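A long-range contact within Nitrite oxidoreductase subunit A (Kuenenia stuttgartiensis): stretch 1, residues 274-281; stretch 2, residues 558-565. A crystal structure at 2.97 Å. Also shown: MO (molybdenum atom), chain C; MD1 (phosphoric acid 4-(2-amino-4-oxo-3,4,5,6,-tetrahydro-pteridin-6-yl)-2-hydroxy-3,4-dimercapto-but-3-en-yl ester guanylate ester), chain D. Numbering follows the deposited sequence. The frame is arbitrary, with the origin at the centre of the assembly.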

# COMPACT_ATOMS: atom_id res chain seq x y z
N GLY B 274 7.55 18.99 -1.37
CA GLY B 274 6.36 19.63 -0.85
C GLY B 274 5.96 19.15 0.52
O GLY B 274 4.79 19.29 0.91
N ASP B 275 6.90 18.59 1.28
CA ASP B 275 6.60 17.94 2.54
C ASP B 275 6.64 18.89 3.74
O ASP B 275 5.98 18.61 4.75
N GLN B 276 7.40 19.98 3.67
CA GLN B 276 7.52 20.92 4.81
C GLN B 276 6.22 21.68 4.99
O GLN B 276 5.58 21.91 4.00
N ALA B 277 5.79 21.98 6.22
CA ALA B 277 4.64 22.88 6.32
C ALA B 277 5.21 24.30 6.37
O ALA B 277 5.68 24.69 7.41
N PRO B 278 5.07 25.13 5.33
CA PRO B 278 5.76 26.44 5.26
C PRO B 278 5.38 27.41 6.37
O PRO B 278 6.17 28.31 6.68
N GLY B 279 4.21 27.25 6.98
CA GLY B 279 3.80 28.16 8.04
C GLY B 279 4.54 27.95 9.34
O GLY B 279 4.56 28.85 10.18
N HIS B 280 5.15 26.78 9.52
CA HIS B 280 5.81 26.48 10.79
C HIS B 280 6.99 27.40 11.11
O HIS B 280 7.08 27.84 12.26
N PRO B 281 7.90 27.73 10.18
CA PRO B 281 8.92 28.74 10.50
C PRO B 281 8.33 30.09 10.86
O PRO B 281 8.99 30.87 11.56
N GLY B 558 -1.51 19.77 20.19
CA GLY B 558 -0.62 20.39 19.23
C GLY B 558 -1.26 20.48 17.85
O GLY B 558 -2.34 19.96 17.58
N SER B 559 -0.54 21.17 16.97
CA SER B 559 -0.89 21.24 15.56
C SER B 559 0.31 20.76 14.76
O SER B 559 1.39 21.38 14.83
N HIS B 560 0.14 19.67 14.02
CA HIS B 560 1.26 18.92 13.48
C HIS B 560 1.06 18.62 12.00
O HIS B 560 -0.06 18.37 11.55
N THR B 561 2.16 18.63 11.26
CA THR B 561 2.19 18.20 9.87
C THR B 561 2.90 16.86 9.76
O THR B 561 3.74 16.51 10.59
N TRP B 562 2.53 16.10 8.73
CA TRP B 562 3.11 14.78 8.50
C TRP B 562 3.64 14.70 7.08
O TRP B 562 3.04 15.25 6.15
N ALA B 563 4.75 13.99 6.92
CA ALA B 563 5.46 13.97 5.66
C ALA B 563 6.33 12.72 5.63
O ALA B 563 6.11 11.78 6.40
N GLY B 564 7.31 12.70 4.73
CA GLY B 564 8.29 11.64 4.74
C GLY B 564 9.28 11.83 5.88
O GLY B 564 9.08 12.63 6.80
N ASN B 565 10.36 11.07 5.82
CA ASN B 565 11.38 11.10 6.86
C ASN B 565 12.40 12.18 6.52
O ASN B 565 13.28 11.98 5.68

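The two stretches meet through a few small van der Waals contacts. No hydrogen bond crosses between them, and 259 Å² is buried in all. All the contacting residues are buried.

Asp-275 lies at the molybdenum end. Its CA-to-CB bond points sideways to stretch 2, and chi1 is m (-71°), with chi2 at -27°. This conformation delivers both carboxylate oxygens to the metal: OD1 and OD2 of Asp-275 each lie 2.1 Å from MO, a bidentate arrangement. The dithiolene of MD1 binds the same metal, with S12 at 2.4 Å and S13 at 2.3 Å from MO. Two further ligand atoms come from elsewhere in the structure. Asp-275 CB rests on Ala-563 CB at 3.4 Å. The Ala-563 CA-to-CB bond points toward stretch 1, so its methyl packs against the CB of the metal-bound aspartate.

Gly-564 passes close to the cofactor, its CA 3.6 Å from MD1 S13. A CB in the ideal position would clash with that sulfur, at 2.9 Å. The absent side chain leaves room for the ligand.

Thr-561 points toward stretch 1 with chi1 t (-171°). In this rotamer its CG2 methyl lies against Ala-277 CB at 3.7 Å and His-280 CE1 at 3.4 Å. The Ala-277 methyl also points toward the other stretch. Thr-561 OG1 stays 4.3 Å from Asp-275 O, and no hydrogen bond forms there.

His-280 also points toward stretch 2. It ends a type I turn that starts at Ala-277, closed by the hydrogen bond from His-280 N to Ala-277 O at 3.0 Å. With chi1 m (-75°) and chi2 -180°, the ring reaches stretch 2 and meets Thr-561 CG2 obliquely through CE1. His-280 NE2 is 4.3 Å from Ser-559 O and hydrogen-bonds elsewhere in the structure.

His-560 and Trp-562, both m at chi1, point away, flanking the inward Thr-561 in sequence.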

# COMPACT_ATOMS: atom_id res chain seq x y z
CB ASP B 275 7.58 16.78 2.77
CG ASP B 275 7.34 15.61 1.83
OD1 ASP B 275 6.20 15.40 1.37
OD2 ASP B 275 8.32 14.88 1.55
CB GLN B 276 8.67 21.90 4.53
CG GLN B 276 8.56 23.26 5.20
CD GLN B 276 9.82 23.87 5.75
OE1 GLN B 276 10.20 23.64 6.89
NE2 GLN B 276 10.45 24.71 4.96
CB ALA B 277 3.88 22.55 7.57
CB PRO B 278 5.33 26.98 3.89
CG PRO B 278 4.89 25.74 3.13
CD PRO B 278 4.21 24.92 4.15
CB HIS B 280 6.25 25.01 10.80
CG HIS B 280 5.12 24.05 11.01
ND1 HIS B 280 5.30 22.68 11.06
CD2 HIS B 280 3.79 24.26 11.18
CE1 HIS B 280 4.13 22.10 11.26
NE2 HIS B 280 3.20 23.03 11.33
CB PRO B 281 9.77 28.81 9.23
CG PRO B 281 9.58 27.48 8.59
CD PRO B 281 8.16 27.10 8.87
CB SER B 559 -1.30 22.67 15.18
OG SER B 559 -1.56 22.79 13.79
CB HIS B 560 1.47 17.62 14.26
CG HIS B 560 1.56 17.81 15.74
ND1 HIS B 560 2.64 18.40 16.35
CD2 HIS B 560 0.69 17.49 16.73
CE1 HIS B 560 2.44 18.44 17.65
NE2 HIS B 560 1.27 17.90 17.91
CB THR B 561 2.89 19.23 8.97
OG1 THR B 561 2.71 18.87 7.60
CG2 THR B 561 4.38 19.29 9.28
CB TRP B 562 2.08 13.68 8.74
CG TRP B 562 1.67 13.60 10.15
CD1 TRP B 562 0.48 13.98 10.68
CD2 TRP B 562 2.47 13.14 11.25
NE1 TRP B 562 0.47 13.77 12.03
CE2 TRP B 562 1.68 13.25 12.41
CE3 TRP B 562 3.77 12.63 11.36
CZ2 TRP B 562 2.15 12.88 13.67
CZ3 TRP B 562 4.23 12.26 12.61
CH2 TRP B 562 3.42 12.39 13.75
CB ALA B 563 6.27 15.26 5.49
CB ASN B 565 12.05 9.74 7.02
CG ASN B 565 12.57 9.52 8.43
OD1 ASN B 565 12.48 10.41 9.27
ND2 ASN B 565 13.13 8.34 8.68
MO MO C . 6.87 13.41 0.96
PB MD1 D . -0.51 12.91 2.82
O3B MD1 D . -0.84 13.63 1.37
O1B MD1 D . -1.73 12.15 3.30
O2B MD1 D . -0.14 13.96 3.83
O3A MD1 D . 0.75 11.86 2.61
C10 MD1 D . 2.04 12.34 2.34
C11 MD1 D . 3.08 11.39 3.00
O11 MD1 D . 2.44 9.93 2.91
C12 MD1 D . 4.29 11.59 2.45
S12 MD1 D . 4.77 13.28 1.99
C13 MD1 D . 5.39 10.53 2.19
S13 MD1 D . 6.92 11.13 1.44
C14 MD1 D . 5.28 9.11 2.43
N15 MD1 D . 4.17 8.62 1.39
C16 MD1 D . 3.67 7.34 1.68
C15 MD1 D . 3.37 6.34 0.62
O14 MD1 D . 3.56 6.60 -0.52
N17 MD1 D . 2.84 5.00 1.01
C17 MD1 D . 2.60 4.66 2.50
N16 MD1 D . 2.08 3.36 2.87
N18 MD1 D . 2.90 5.68 3.58
C20 MD1 D . 3.41 6.97 3.22
N8 MD1 D . 3.71 7.96 4.18
C7 MD1 D . 5.10 8.68 3.87
PA MD1 D . -2.21 13.38 0.49
O1A MD1 D . -1.95 13.84 -0.92
O2A MD1 D . -2.53 11.91 0.51
O5' MD1 D . -3.49 14.22 1.11
C5' MD1 D . -4.23 13.67 2.15
C4' MD1 D . -5.75 14.02 2.02
O4' MD1 D . -5.99 15.56 1.88
C1' MD1 D . -7.04 15.65 0.74
N9 MD1 D . -7.04 16.98 0.09
C4 MD1 D . -7.47 18.05 0.76
N3 MD1 D . -7.99 18.20 2.15
C2 MD1 D . -8.40 19.52 2.63
N2 MD1 D . -8.90 19.68 3.98
N1 MD1 D . -8.29 20.67 1.77
C6 MD1 D . -7.80 20.51 0.43
O6 MD1 D . -7.71 21.45 -0.28
C5 MD1 D . -7.37 19.13 -0.07
N7 MD1 D . -6.89 18.71 -1.23
C8 MD1 D . -6.68 17.38 -1.15
C2' MD1 D . -6.63 14.74 -0.06
O2' MD1 D . -7.69 14.36 -0.98
C3' MD1 D . -6.25 13.49 0.96
O3' MD1 D . -7.46 12.76 1.32